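Local coordinates for peroxisomal membrane protein LPX1 (Saccharomyces cerevisiae, PDB 2Y6U) that hydrolyses acyl esters, with lipase and phospholipase A activity, as an alpha/beta-hydrolase of yeast peroxisomes, at residues A41-R46 against I86-L91; L53-L58 against P73-A78. All blocks are in the same frame, centred on the assembly; numbering follows the deposited sequence. Where two conformers were deposited one is given.

Interaction 1: residues A41-R46 against I86-L91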
loop_
_atom_site.group_PDB
_atom_site.type_symbol
_atom_site.label_atom_id
_atom_site.label_comp_id
_atom_site.label_asym_id
_atom_site.label_seq_id
_atom_site.Cartn_x
_atom_site.Cartn_y
_atom_site.Cartn_z
ATOM N N ALA A 41 9.642 -29.130 3.102
ATOM C CA ALA A 41 9.187 -30.455 3.457
ATOM C C ALA A 41 9.924 -30.868 4.789
ATOM O O ALA A 41 9.811 -32.002 5.222
ATOM C CB ALA A 41 9.575 -31.398 2.309
ATOM N N GLU A 42 10.727 -29.949 5.360
ATOM C CA GLU A 42 11.571 -30.166 6.579
ATOM C C GLU A 42 10.874 -29.742 7.894
ATOM O O GLU A 42 11.532 -29.696 8.976
ATOM C CB GLU A 42 12.932 -29.395 6.439
ATOM C CG GLU A 42 14.046 -29.640 7.554
ATOM C CD GLU A 42 14.387 -28.369 8.416
ATOM O OE1 GLU A 42 13.682 -27.355 8.275
ATOM O OE2 GLU A 42 15.341 -28.402 9.234
ATOM N N ARG A 43 9.559 -29.445 7.854
ATOM C CA ARG A 43 8.858 -28.852 9.015
ATOM C C ARG A 43 8.765 -29.757 10.246
ATOM O O ARG A 43 8.566 -29.299 11.368
ATOM C CB ARG A 43 7.478 -28.338 8.619
ATOM C CG ARG A 43 7.523 -27.066 7.744
ATOM C CD ARG A 43 6.096 -26.689 7.318
ATOM N NE ARG A 43 5.929 -25.371 6.681
ATOM C CZ ARG A 43 4.730 -24.896 6.308
ATOM N NH1 ARG A 43 3.626 -25.644 6.542
ATOM N NH2 ARG A 43 4.597 -23.693 5.733
ATOM N N GLN A 44 8.936 -31.048 10.058
ATOM C CA GLN A 44 8.991 -31.942 11.203
ATOM C C GLN A 44 10.379 -31.921 11.922
ATOM O O GLN A 44 10.473 -32.271 13.108
ATOM C CB GLN A 44 8.467 -33.345 10.817
ATOM C CG GLN A 44 9.191 -34.174 9.706
ATOM C CD GLN A 44 9.892 -33.395 8.585
ATOM O OE1 GLN A 44 9.275 -32.569 7.842
ATOM N NE2 GLN A 44 11.199 -33.682 8.432
ATOM N N ARG A 45 11.432 -31.474 11.224
ATOM C CA ARG A 45 12.751 -31.195 11.852
ATOM C C ARG A 45 12.824 -29.849 12.620
ATOM O O ARG A 45 13.783 -29.636 13.388
ATOM C CB ARG A 45 13.893 -31.187 10.818
ATOM C CG ARG A 45 14.304 -32.532 10.218
ATOM C CD ARG A 45 15.348 -32.319 9.108
ATOM N NE ARG A 45 16.289 -33.439 8.951
ATOM C CZ ARG A 45 16.981 -33.716 7.834
ATOM N NH1 ARG A 45 16.860 -32.977 6.722
ATOM N NH2 ARG A 45 17.797 -34.765 7.818
ATOM N N ARG A 46 11.851 -28.950 12.424
ATOM C CA ARG A 46 11.875 -27.662 13.152
ATOM C C ARG A 46 11.545 -27.901 14.652
ATOM O O ARG A 46 10.691 -28.727 14.993
ATOM C CB ARG A 46 11.086 -26.475 12.413
ATOM C CG ARG A 46 9.479 -26.376 12.441
ATOM C CD ARG A 46 8.839 -25.367 11.337
ATOM N NE ARG A 46 7.348 -25.488 11.247
ATOM C CZ ARG A 46 6.525 -24.838 10.392
ATOM N NH1 ARG A 46 6.989 -23.981 9.488
ATOM N NH2 ARG A 46 5.202 -25.049 10.436
ATOM N N ILE A 86 14.615 -22.320 5.877
ATOM C CA ILE A 86 13.721 -21.813 4.868
ATOM C C ILE A 86 12.394 -22.521 4.923
ATOM O O ILE A 86 12.311 -23.778 4.913
ATOM C CB ILE A 86 14.275 -21.927 3.422
ATOM C CG1 ILE A 86 15.490 -21.023 3.255
ATOM C CG2 ILE A 86 13.217 -21.460 2.385
ATOM C CD1 ILE A 86 16.200 -21.323 1.929
ATOM N N ASP A 87 11.328 -21.756 5.059
ATOM C CA ASP A 87 10.029 -22.368 5.082
ATOM C C ASP A 87 9.359 -22.211 3.738
ATOM O O ASP A 87 8.845 -23.164 3.227
ATOM C CB ASP A 87 9.214 -21.775 6.209
ATOM C CG ASP A 87 7.976 -22.590 6.542
ATOM O OD1 ASP A 87 8.113 -23.810 6.892
ATOM O OD2 ASP A 87 6.873 -21.994 6.402
ATOM N N LYS A 88 9.225 -20.985 3.227
ATOM C CA LYS A 88 8.625 -20.694 1.928
ATOM C C LYS A 88 9.535 -19.863 1.037
ATOM O O LYS A 88 10.178 -18.944 1.500
ATOM C CB LYS A 88 7.334 -19.914 2.064
ATOM C CG LYS A 88 6.204 -20.654 2.794
ATOM C CD LYS A 88 4.818 -20.047 2.364
ATOM C CE LYS A 88 3.594 -20.756 2.897
ATOM N NZ LYS A 88 2.393 -20.115 2.172
ATOM N N VAL A 89 9.510 -20.124 -0.260
ATOM C CA VAL A 89 10.137 -19.261 -1.241
ATOM C C VAL A 89 9.097 -18.925 -2.288
ATOM O O VAL A 89 8.440 -19.831 -2.822
ATOM C CB VAL A 89 11.340 -19.916 -1.990
ATOM C CG1 VAL A 89 12.006 -18.923 -2.991
ATOM C CG2 VAL A 89 12.355 -20.434 -1.010
ATOM N N LEU A 90 8.929 -17.642 -2.603
ATOM C CA LEU A 90 7.977 -17.214 -3.643
ATOM C C LEU A 90 8.714 -16.661 -4.827
ATOM O O LEU A 90 9.526 -15.728 -4.695
ATOM C CB LEU A 90 7.074 -16.112 -3.124
ATOM C CG LEU A 90 6.423 -16.324 -1.761
ATOM C CD1 LEU A 90 5.499 -15.150 -1.328
ATOM C CD2 LEU A 90 5.600 -17.659 -1.718
ATOM N N LEU A 91 8.402 -17.156 -6.004
ATOM C CA LEU A 91 8.940 -16.703 -7.196
ATOM C C LEU A 91 7.826 -16.110 -8.058
ATOM O O LEU A 91 6.885 -16.794 -8.466
ATOM C CB LEU A 91 9.627 -17.829 -7.963
ATOM C CG LEU A 91 10.829 -18.533 -7.340
ATOM C CD1 LEU A 91 11.481 -19.464 -8.440
ATOM C CD2 LEU A 91 11.755 -17.677 -6.629
#
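R43 and R46 both reach D87, making a salt-bridge network that ties the loop after strand 35-40 to strand 84-92 of the central alpha/beta-hydrolase sheet. The loop is a compact turn, with R45 N bonded to E42 O, and the two arginines point their long chains the same way from it. R43 makes the two-pronged half of the network. Its NE donates to D87 OD1 at 2.7 Å and its NH2 to D87 OD2 at 2.9 Å, so the guanidinium meets the carboxylate side-on, one nitrogen to each oxygen. The two planes are 12° apart, nearly coplanar, and both oxygens are approached on their syn side. The NE bond is the straighter of the two, at 158°, and the NH2 bond is more bent. R43 gets there because its chain runs extended from CG to NE and comes in across the aspartate at about a right angle. D87 has CG anti to its own backbone N (chi1 -165°), which carries the carboxylate off the strand to meet the arginines. R46 supplies a second positive charge: NH1 lies 2.8 Å from D87 OD1, its guanidinium turned from the carboxylate by a clearly larger angle than that of R43, so OD1 is shared between two arginines while OD2 faces R43. Such a concentration of positive charge would be expected to favour the ionised carboxylate, the more so as R52 lies close to R46. K88 takes a smaller part. The edge of the R43 guanidinium brings NH2 to 4.2 Å from K88 CE, whereas the ammonium group of K88 forms a salt bridge with E128. Within the loop the two arginines also pack on each other: R43 CG sits over the centre of the R46 guanidinium, 3.5 Å above its plane.

Interaction 2: residues L53-L58 against P73-A78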
loop_
_atom_site.group_PDB
_atom_site.type_symbol
_atom_site.label_atom_id
_atom_site.label_comp_id
_atom_site.label_asym_id
_atom_site.label_seq_id
_atom_site.Cartn_x
_atom_site.Cartn_y
_atom_site.Cartn_z
ATOM N N LEU A 53 12.395 -18.896 7.738
ATOM C CA LEU A 53 12.839 -17.887 6.775
ATOM C C LEU A 53 11.991 -18.008 5.551
ATOM O O LEU A 53 11.802 -19.092 4.987
ATOM C CB LEU A 53 14.309 -18.018 6.368
ATOM C CG LEU A 53 15.374 -17.826 7.447
ATOM C CD1 LEU A 53 16.722 -18.261 6.910
ATOM C CD2 LEU A 53 15.451 -16.377 7.906
ATOM N N ASN A 54 11.444 -16.880 5.140
ATOM C CA ASN A 54 10.682 -16.813 3.922
ATOM C C ASN A 54 11.414 -15.870 2.945
ATOM O O ASN A 54 11.833 -14.788 3.349
ATOM C CB ASN A 54 9.265 -16.244 4.189
ATOM C CG ASN A 54 8.477 -17.096 5.151
ATOM O OD1 ASN A 54 8.416 -18.299 4.928
ATOM N ND2 ASN A 54 7.990 -16.536 6.259
ATOM N N LEU A 55 11.531 -16.288 1.720
ATOM C CA LEU A 55 12.222 -15.557 0.698
ATOM C C LEU A 55 11.356 -15.244 -0.456
ATOM O O LEU A 55 10.648 -16.115 -0.943
ATOM C CB LEU A 55 13.426 -16.377 0.212
ATOM C CG LEU A 55 14.688 -16.417 1.016
ATOM C CD1 LEU A 55 14.608 -16.570 2.440
ATOM C CD2 LEU A 55 15.703 -17.528 0.411
ATOM N N VAL A 56 11.438 -14.008 -0.948
ATOM C CA VAL A 56 10.613 -13.588 -2.049
ATOM C C VAL A 56 11.539 -13.009 -3.135
ATOM O O VAL A 56 12.300 -12.154 -2.846
ATOM C CB VAL A 56 9.599 -12.524 -1.643
ATOM C CG1 VAL A 56 8.783 -12.063 -2.876
ATOM C CG2 VAL A 56 8.663 -13.086 -0.485
ATOM N N PHE A 57 11.528 -13.590 -4.326
ATOM C CA PHE A 57 12.498 -13.184 -5.364
ATOM C C PHE A 57 11.744 -12.501 -6.515
ATOM O O PHE A 57 10.745 -13.029 -6.998
ATOM C CB PHE A 57 13.180 -14.393 -6.002
ATOM C CG PHE A 57 14.243 -15.030 -5.158
ATOM C CD1 PHE A 57 13.910 -16.012 -4.219
ATOM C CD2 PHE A 57 15.573 -14.657 -5.297
ATOM C CE1 PHE A 57 14.908 -16.611 -3.453
ATOM C CE2 PHE A 57 16.566 -15.270 -4.550
ATOM C CZ PHE A 57 16.215 -16.241 -3.612
ATOM N N LEU A 58 12.274 -11.351 -6.923
ATOM C CA LEU A 58 11.665 -10.433 -7.893
ATOM C C LEU A 58 12.591 -10.264 -9.080
ATOM O O LEU A 58 13.723 -9.692 -8.956
ATOM C CB LEU A 58 11.332 -9.091 -7.214
ATOM C CG LEU A 58 10.489 -9.118 -5.946
ATOM C CD1 LEU A 58 10.264 -7.622 -5.504
ATOM C CD2 LEU A 58 9.210 -9.957 -6.177
ATOM N N PRO A 73 17.999 -25.009 -4.960
ATOM C CA PRO A 73 18.691 -26.009 -4.170
ATOM C C PRO A 73 19.969 -25.482 -3.508
ATOM O O PRO A 73 20.539 -26.176 -2.701
ATOM C CB PRO A 73 18.980 -27.140 -5.170
ATOM C CG PRO A 73 18.676 -26.569 -6.501
ATOM C CD PRO A 73 18.092 -25.264 -6.404
ATOM N N ARG A 74 20.381 -24.244 -3.819
ATOM C CA ARG A 74 21.681 -23.751 -3.393
ATOM C C ARG A 74 21.577 -22.731 -2.244
ATOM O O ARG A 74 22.584 -22.384 -1.615
ATOM C CB ARG A 74 22.340 -23.116 -4.596
ATOM C CG ARG A 74 22.849 -24.127 -5.534
ATOM C CD ARG A 74 23.155 -23.499 -6.875
ATOM N NE ARG A 74 23.710 -24.526 -7.730
ATOM C CZ ARG A 74 23.008 -25.355 -8.502
ATOM N NH1 ARG A 74 21.669 -25.289 -8.599
ATOM N NH2 ARG A 74 23.653 -26.241 -9.202
ATOM N N LEU A 75 20.352 -22.356 -1.923
ATOM C CA LEU A 75 20.077 -21.487 -0.836
ATOM C C LEU A 75 20.376 -22.036 0.559
ATOM O O LEU A 75 20.332 -23.186 0.783
ATOM C CB LEU A 75 18.663 -20.952 -0.932
ATOM C CG LEU A 75 18.429 -19.936 -2.078
ATOM C CD1 LEU A 75 16.888 -19.831 -2.253
ATOM C CD2 LEU A 75 19.052 -18.571 -1.820
ATOM N N VAL A 76 20.642 -21.089 1.458
ATOM C CA VAL A 76 21.080 -21.279 2.843
ATOM C C VAL A 76 20.484 -22.571 3.431
ATOM O O VAL A 76 19.271 -22.727 3.614
ATOM C CB VAL A 76 20.747 -19.924 3.647
ATOM C CG1 VAL A 76 19.325 -19.898 4.292
ATOM C CG2 VAL A 76 21.928 -19.387 4.571
ATOM N N ALA A 77 21.371 -23.490 3.726
ATOM C CA ALA A 77 21.028 -24.752 4.412
ATOM C C ALA A 77 20.457 -24.407 5.791
ATOM O O ALA A 77 20.827 -23.363 6.370
ATOM C CB ALA A 77 22.289 -25.629 4.585
ATOM N N ALA A 78 19.573 -25.270 6.300
ATOM C CA ALA A 78 19.045 -25.155 7.631
ATOM C C ALA A 78 20.233 -25.226 8.545
ATOM O O ALA A 78 21.098 -26.123 8.402
ATOM C CB ALA A 78 18.071 -26.282 7.922
#
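L75 rests its two methyl groups against L55 and F57 where these two meet side by side, and this one leucine carries most of the contact. L75 CD1 is 3.7 Å from L55 CD2, the two leucines reaching toward each other tip to tip. The same CD1 is 3.9 Å from F57 CZ, and it lies obliquely to the ring. The second methyl joins in more loosely, with L75 CD2 4.1 Å from F57 CZ. In L75 the first torsion sets CG anti to the carbonyl carbon (chi1 -71°), and the extended second torsion carries CD1 on toward the strand; F57 approaches from the opposite direction. Further along, V76 CG1 meets L53 CD1 at 4.0 Å, the two side chains crossing at about a right angle; CG1 makes this contact from a position between the backbone N and carbonyl carbon of V76 (chi1 90°). Here the irregular connection between strands 51-58 and 84-92 folds back over one face of the alpha/beta-hydrolase sheet, and every second residue of strand 51-58, L53, L55 and F57, turns its CB toward it. All five touching residues are buried, and no hydrogen bond crosses between the two segments, so this layer is held by apolar packing. Helix 330-347 shares the same side, with I341 and V345 on L53 and N338 on L75. The loop backbone is anchored separately, the carbonyl oxygens of L75 and V76 both accepting from the guanidinium of R5. F57 also meets the W68 ring, and its side chain comes close to G143, S145 and G147, which probably form the nucleophile elbow, but makes no contact with them. At that end of the contact F57 CE1 stands 4.0 Å from L75 CD1, next to the CZ contact.

In the fold
The two contacts have centres about 9 Å apart and share the mixed central sheet, in which strands 51-58 and 84-92 are parallel neighbours. Along the chain the order is 41-46, 53-58, 73-78, 86-91, so interaction 2 falls wholly between the two halves of interaction 1. They touch directly: D87 N is 2.7 Å from L53 O and L90 N is 2.8 Å from L55 O, probable hydrogen bonds of the sheet, while L91 and V89 pack on F57. Interaction 1 fastens a partly exposed loop to strand 84-92 through charge; interaction 2 lays a connecting loop over a buried sheet face. Each contact thus fixes a loop to one of two neighbouring strands of the hydrolase sheet.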